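Local coordinates for tetratricopeptide TPR_2 repeat protein (Thermobaculum terrenum, PDB 5DJS) that joins tetratricopeptide repeats to a GT-B-type region of glycosyltransferase family 41 and is modelled here with bound UDP, at residues A[283-288]-A[305-309]; A[455-460]-A[484-489]. The protein carries 1 engineered substitution. One frame throughout, in Å; residues are numbered along the deposited sequence.

Contact 1 (283-288 with 305-309) is largely buried, whereas contact 2 (455-460 with 484-489) lies farther out and is only partly buried. Their centres are 19 Å apart and they do not touch, yet the same elements flank both: helix 447-454 leads into contact 2 and lends side chains to contact 1, and the long helix 479-521 supplies one half of contact 2 and packs against contact 1. Contact 1 lies at the end of strands of one parallel sheet; contact 2 lies just before strand 461-462, the outermost strand of the other. In contact 1 a carboxylate is spent on backbone N-H groups and a ring is sandwiched by leucines; in contact 2, buried leucines pack beside a more exposed salt bridge and a histidine.

Contact 1. Residues A[283-288]-A[305-309]; sequences VGDQHL and SRFYL
The polar interactions gather on Asp285, whose carboxylate reaches across to the backbone of Tyr308. Its OD2 accepts a weak, bent hydrogen bond from Tyr308 N at 2.9 Å (129°). The other oxygen serves its own chain: Leu288 N donates to Asp285 OD1 at 2.9 Å, nearly straight but from above the carboxylate plane, in an Asx motif that helps turn the chain after the strand; His287 N adds a weaker bond. Ser450 hydrogen-bonds to OD2 and Trp454 to OD1, so both oxygens of this buried acid are well supplied with donors, which probably favours its charged form. A short side chain suits the place: with CG set between the backbone N and carbonyl carbon (chi1 78°), the carboxylate can face both backbones at once.

The apolar part centres on the Tyr308 ring. Leu288 CD2 sits squarely over one face, 3.4 Å from the ring centroid, as a CH-pi contact, while CG of the adjacent Leu309 lies over the opposite face. A branched leucine suits this role because a single methyl can rest on the ring. Phe307 CE1 comes to the edge of the same ring.

Looser contacts lie beside these groups. Gly284 O lies 3.4 Å from Tyr308 CB, and Gly284 is paired with Val302 of the neighbouring strand. At the exposed end, Gln286 OE1 approaches Ser305 CA at 3.5 Å. Arg306 starts off away from 283-288, and its guanidinium forms a salt bridge with Asp500 in helix 479-521.

The arrangement joins the C-terminal end of strand 281-285 to the loop that follows the adjacent parallel strand 300-304, in a sheet of the GT-B-type region, with the Tyr308 side chain about 8 Å from the bound UDP.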
# COMPACT_ATOMS: atom_id res chain seq x y z
N VAL A 283 8.36 -2.93 -12.49
CA VAL A 283 9.65 -3.34 -11.87
C VAL A 283 9.45 -4.21 -10.60
O VAL A 283 9.09 -3.70 -9.53
CB VAL A 283 10.51 -2.11 -11.50
CG1 VAL A 283 11.81 -2.53 -10.84
CG2 VAL A 283 10.80 -1.29 -12.74
N GLY A 284 9.69 -5.52 -10.74
CA GLY A 284 9.61 -6.48 -9.63
C GLY A 284 10.96 -7.12 -9.34
O GLY A 284 12.00 -6.44 -9.36
N ASP A 285 10.94 -8.42 -9.07
CA ASP A 285 12.18 -9.20 -8.93
C ASP A 285 11.93 -10.70 -9.16
O ASP A 285 10.78 -11.11 -9.36
CB ASP A 285 12.91 -8.90 -7.61
CG ASP A 285 12.29 -9.59 -6.40
OD1 ASP A 285 12.18 -10.84 -6.42
OD2 ASP A 285 12.00 -8.89 -5.41
N GLN A 286 12.99 -11.49 -9.13
CA GLN A 286 12.93 -12.88 -9.61
C GLN A 286 12.16 -13.84 -8.71
O GLN A 286 11.57 -14.80 -9.20
CB GLN A 286 14.33 -13.43 -9.84
CG GLN A 286 15.09 -12.70 -10.93
CD GLN A 286 16.49 -13.24 -11.10
OE1 GLN A 286 17.27 -13.29 -10.14
NE2 GLN A 286 16.82 -13.64 -12.32
N HIS A 287 12.16 -13.57 -7.41
CA HIS A 287 11.34 -14.32 -6.46
C HIS A 287 9.92 -13.78 -6.41
O HIS A 287 8.95 -14.55 -6.31
CB HIS A 287 11.96 -14.27 -5.07
CG HIS A 287 13.35 -14.85 -5.01
ND1 HIS A 287 13.71 -16.00 -5.68
CD2 HIS A 287 14.45 -14.44 -4.34
CE1 HIS A 287 14.98 -16.27 -5.44
NE2 HIS A 287 15.45 -15.33 -4.62
N LEU A 288 9.79 -12.46 -6.48
CA LEU A 288 8.49 -11.77 -6.39
C LEU A 288 7.53 -12.08 -7.54
O LEU A 288 6.32 -12.17 -7.30
CB LEU A 288 8.70 -10.25 -6.29
CG LEU A 288 7.45 -9.38 -6.05
CD1 LEU A 288 6.79 -9.71 -4.72
CD2 LEU A 288 7.80 -7.90 -6.10
N SER A 305 17.56 -8.83 -10.23
CA SER A 305 18.29 -9.96 -9.62
C SER A 305 18.67 -9.73 -8.15
O SER A 305 19.59 -10.35 -7.63
CB SER A 305 19.53 -10.24 -10.45
OG SER A 305 20.31 -9.06 -10.54
N ARG A 306 17.97 -8.80 -7.49
CA ARG A 306 17.99 -8.60 -6.05
C ARG A 306 16.52 -8.37 -5.62
O ARG A 306 15.61 -8.41 -6.45
CB ARG A 306 18.83 -7.37 -5.71
CG ARG A 306 18.26 -6.08 -6.30
CD ARG A 306 18.96 -4.82 -5.85
NE ARG A 306 19.29 -4.72 -4.42
CZ ARG A 306 18.43 -4.63 -3.41
NH1 ARG A 306 17.12 -4.68 -3.59
NH2 ARG A 306 18.90 -4.50 -2.18
N PHE A 307 16.31 -8.07 -4.34
CA PHE A 307 14.98 -7.70 -3.83
C PHE A 307 14.50 -6.41 -4.50
O PHE A 307 15.30 -5.52 -4.76
CB PHE A 307 15.04 -7.54 -2.30
CG PHE A 307 13.69 -7.32 -1.65
CD1 PHE A 307 12.66 -8.24 -1.82
CD2 PHE A 307 13.47 -6.20 -0.84
CE1 PHE A 307 11.43 -8.04 -1.21
CE2 PHE A 307 12.24 -6.00 -0.23
CZ PHE A 307 11.22 -6.92 -0.41
N TYR A 308 13.19 -6.32 -4.79
CA TYR A 308 12.66 -5.19 -5.57
C TYR A 308 12.61 -3.83 -4.85
O TYR A 308 12.13 -2.87 -5.44
CB TYR A 308 11.28 -5.54 -6.15
CG TYR A 308 10.07 -5.34 -5.22
CD1 TYR A 308 9.94 -6.05 -4.02
CD2 TYR A 308 9.05 -4.46 -5.58
CE1 TYR A 308 8.84 -5.87 -3.20
CE2 TYR A 308 7.94 -4.28 -4.76
CZ TYR A 308 7.84 -4.98 -3.58
OH TYR A 308 6.73 -4.80 -2.77
N LEU A 309 13.10 -3.75 -3.61
CA LEU A 309 13.10 -2.52 -2.83
C LEU A 309 14.42 -2.34 -2.09
O LEU A 309 15.13 -3.33 -1.87
CB LEU A 309 11.98 -2.57 -1.79
CG LEU A 309 10.56 -2.81 -2.31
CD1 LEU A 309 9.62 -3.05 -1.16
CD2 LEU A 309 10.11 -1.60 -3.08

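Contact 2. Residues A[455-460]-A[484-489]; sequences AGLQEL and RLREHL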
# COMPACT_ATOMS: atom_id res chain seq x y z
N ALA A 455 17.40 -12.38 1.65
CA ALA A 455 18.16 -12.15 2.89
C ALA A 455 18.71 -13.45 3.53
O ALA A 455 19.14 -13.43 4.68
CB ALA A 455 17.29 -11.38 3.88
N GLY A 456 18.68 -14.56 2.79
CA GLY A 456 19.21 -15.84 3.29
C GLY A 456 18.23 -16.69 4.09
O GLY A 456 18.52 -17.86 4.36
N LEU A 457 17.06 -16.15 4.42
CA LEU A 457 16.12 -16.79 5.34
C LEU A 457 15.03 -17.61 4.63
O LEU A 457 13.86 -17.52 4.97
CB LEU A 457 15.51 -15.73 6.26
CG LEU A 457 16.51 -14.92 7.11
CD1 LEU A 457 15.87 -13.68 7.69
CD2 LEU A 457 17.07 -15.77 8.23
N GLN A 458 15.43 -18.45 3.67
CA GLN A 458 14.47 -19.31 2.94
C GLN A 458 13.81 -20.39 3.81
O GLN A 458 12.77 -20.95 3.42
CB GLN A 458 15.09 -19.96 1.66
CG GLN A 458 16.48 -20.60 1.76
CD GLN A 458 17.67 -19.64 1.62
OE1 GLN A 458 18.72 -19.88 2.21
NE2 GLN A 458 17.51 -18.54 0.85
N GLU A 459 14.40 -20.68 4.96
CA GLU A 459 13.83 -21.64 5.91
C GLU A 459 12.56 -21.10 6.60
O GLU A 459 11.81 -21.88 7.19
CB GLU A 459 14.87 -22.06 6.95
CG GLU A 459 15.17 -21.01 8.00
CD GLU A 459 16.54 -21.16 8.61
OE1 GLU A 459 17.48 -20.54 8.09
OE2 GLU A 459 16.68 -21.91 9.60
N LEU A 460 12.33 -19.79 6.53
CA LEU A 460 11.09 -19.18 7.01
C LEU A 460 10.00 -19.00 5.93
O LEU A 460 9.03 -18.27 6.13
CB LEU A 460 11.40 -17.82 7.65
CG LEU A 460 12.50 -17.77 8.71
CD1 LEU A 460 12.55 -16.40 9.36
CD2 LEU A 460 12.28 -18.83 9.78
N ARG A 484 20.12 -18.26 16.59
CA ARG A 484 20.81 -18.32 15.30
C ARG A 484 20.27 -17.27 14.33
O ARG A 484 21.03 -16.48 13.75
CB ARG A 484 20.69 -19.72 14.70
CG ARG A 484 21.39 -19.88 13.35
CD ARG A 484 21.63 -21.34 12.98
NE ARG A 484 20.37 -22.06 12.85
CZ ARG A 484 19.52 -21.96 11.82
NH1 ARG A 484 19.77 -21.17 10.78
NH2 ARG A 484 18.39 -22.67 11.84
N LEU A 485 18.94 -17.24 14.19
CA LEU A 485 18.26 -16.28 13.33
C LEU A 485 18.43 -14.84 13.81
O LEU A 485 18.63 -13.95 12.99
CB LEU A 485 16.78 -16.65 13.17
CG LEU A 485 16.37 -17.68 12.09
CD1 LEU A 485 17.44 -18.71 11.74
CD2 LEU A 485 15.09 -18.39 12.51
N ARG A 486 18.38 -14.59 15.12
CA ARG A 486 18.64 -13.23 15.64
C ARG A 486 20.04 -12.69 15.26
O ARG A 486 20.21 -11.49 15.03
CB ARG A 486 18.46 -13.16 17.16
CG ARG A 486 18.23 -11.74 17.69
CD ARG A 486 17.60 -11.77 19.07
NE ARG A 486 17.35 -10.43 19.62
CZ ARG A 486 18.28 -9.63 20.16
NH1 ARG A 486 17.92 -8.45 20.64
NH2 ARG A 486 19.57 -9.98 20.22
N GLU A 487 21.02 -13.59 15.17
CA GLU A 487 22.39 -13.23 14.75
C GLU A 487 22.52 -13.08 13.24
O GLU A 487 23.23 -12.18 12.75
CB GLU A 487 23.41 -14.26 15.24
CG GLU A 487 24.27 -13.77 16.39
CD GLU A 487 25.28 -12.71 15.96
OE1 GLU A 487 26.09 -12.97 15.03
OE2 GLU A 487 25.27 -11.62 16.57
N HIS A 488 21.85 -13.96 12.50
CA HIS A 488 21.76 -13.83 11.04
C HIS A 488 21.24 -12.44 10.66
O HIS A 488 21.81 -11.78 9.79
CB HIS A 488 20.84 -14.91 10.45
CG HIS A 488 21.09 -15.20 9.01
ND1 HIS A 488 20.91 -14.26 8.01
CD2 HIS A 488 21.50 -16.33 8.39
CE1 HIS A 488 21.21 -14.80 6.85
NE2 HIS A 488 21.56 -16.06 7.04
N LEU A 489 20.19 -12.01 11.35
CA LEU A 489 19.62 -10.67 11.17
C LEU A 489 20.54 -9.54 11.62
O LEU A 489 20.54 -8.47 11.00
CB LEU A 489 18.24 -10.54 11.87
CG LEU A 489 16.93 -10.92 11.15
CD1 LEU A 489 17.04 -10.89 9.63
CD2 LEU A 489 16.37 -12.26 11.58
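Leu457 reaches the helix with both of its methyls, each meeting a different residue. CD1 packs on Leu489 CD1 at 3.6 Å, while CD2 lies over one face of the His488 ring, offset toward its rim, as a CH-pi contact 4.2 Å from the centroid. The flat imidazole suits this border position, offering a face to the leucine while Ala455 O approaches its CE1 at 3.3 Å. Next to it, Leu460 and Leu485 run antiparallel alongside each other, their CD2 atoms 3.9 Å apart.

At the more exposed side of the contact, Glu459 and Arg484 extend toward each other and form a salt bridge. Arg484 NH2 donates to Glu459 OE2 at 2.9 Å (162°), meeting its syn lone pair, and NH1 adds a weak bond to the same oxygen. The two groups are nearly coplanar, 19° apart, which suits a bond made at the guanidinium edge. Arginine's long chain bends at chi3 (62°) to bring the guanidinium round, and Leu485 CD1 lies 3.9 Å from Glu459 OE2, an apolar neighbour of the carboxylate.

Backbone turns set these groups in place. Gly456 is the C-prime residue of a Schellman motif that ends helix 447-454, a position suited by the positive phi that glycine readily adopts. Farther out, Leu475 of helix 465-477 touches both Leu460 and Leu485, and Trp320 touches Leu489. The contact thus docks a glycine-terminated helix end, and the turn leading to edge strand 461-462 of the second parallel sheet, on the long C-terminal helix 479-521, a helix-to-strand connection of an alpha/beta fold.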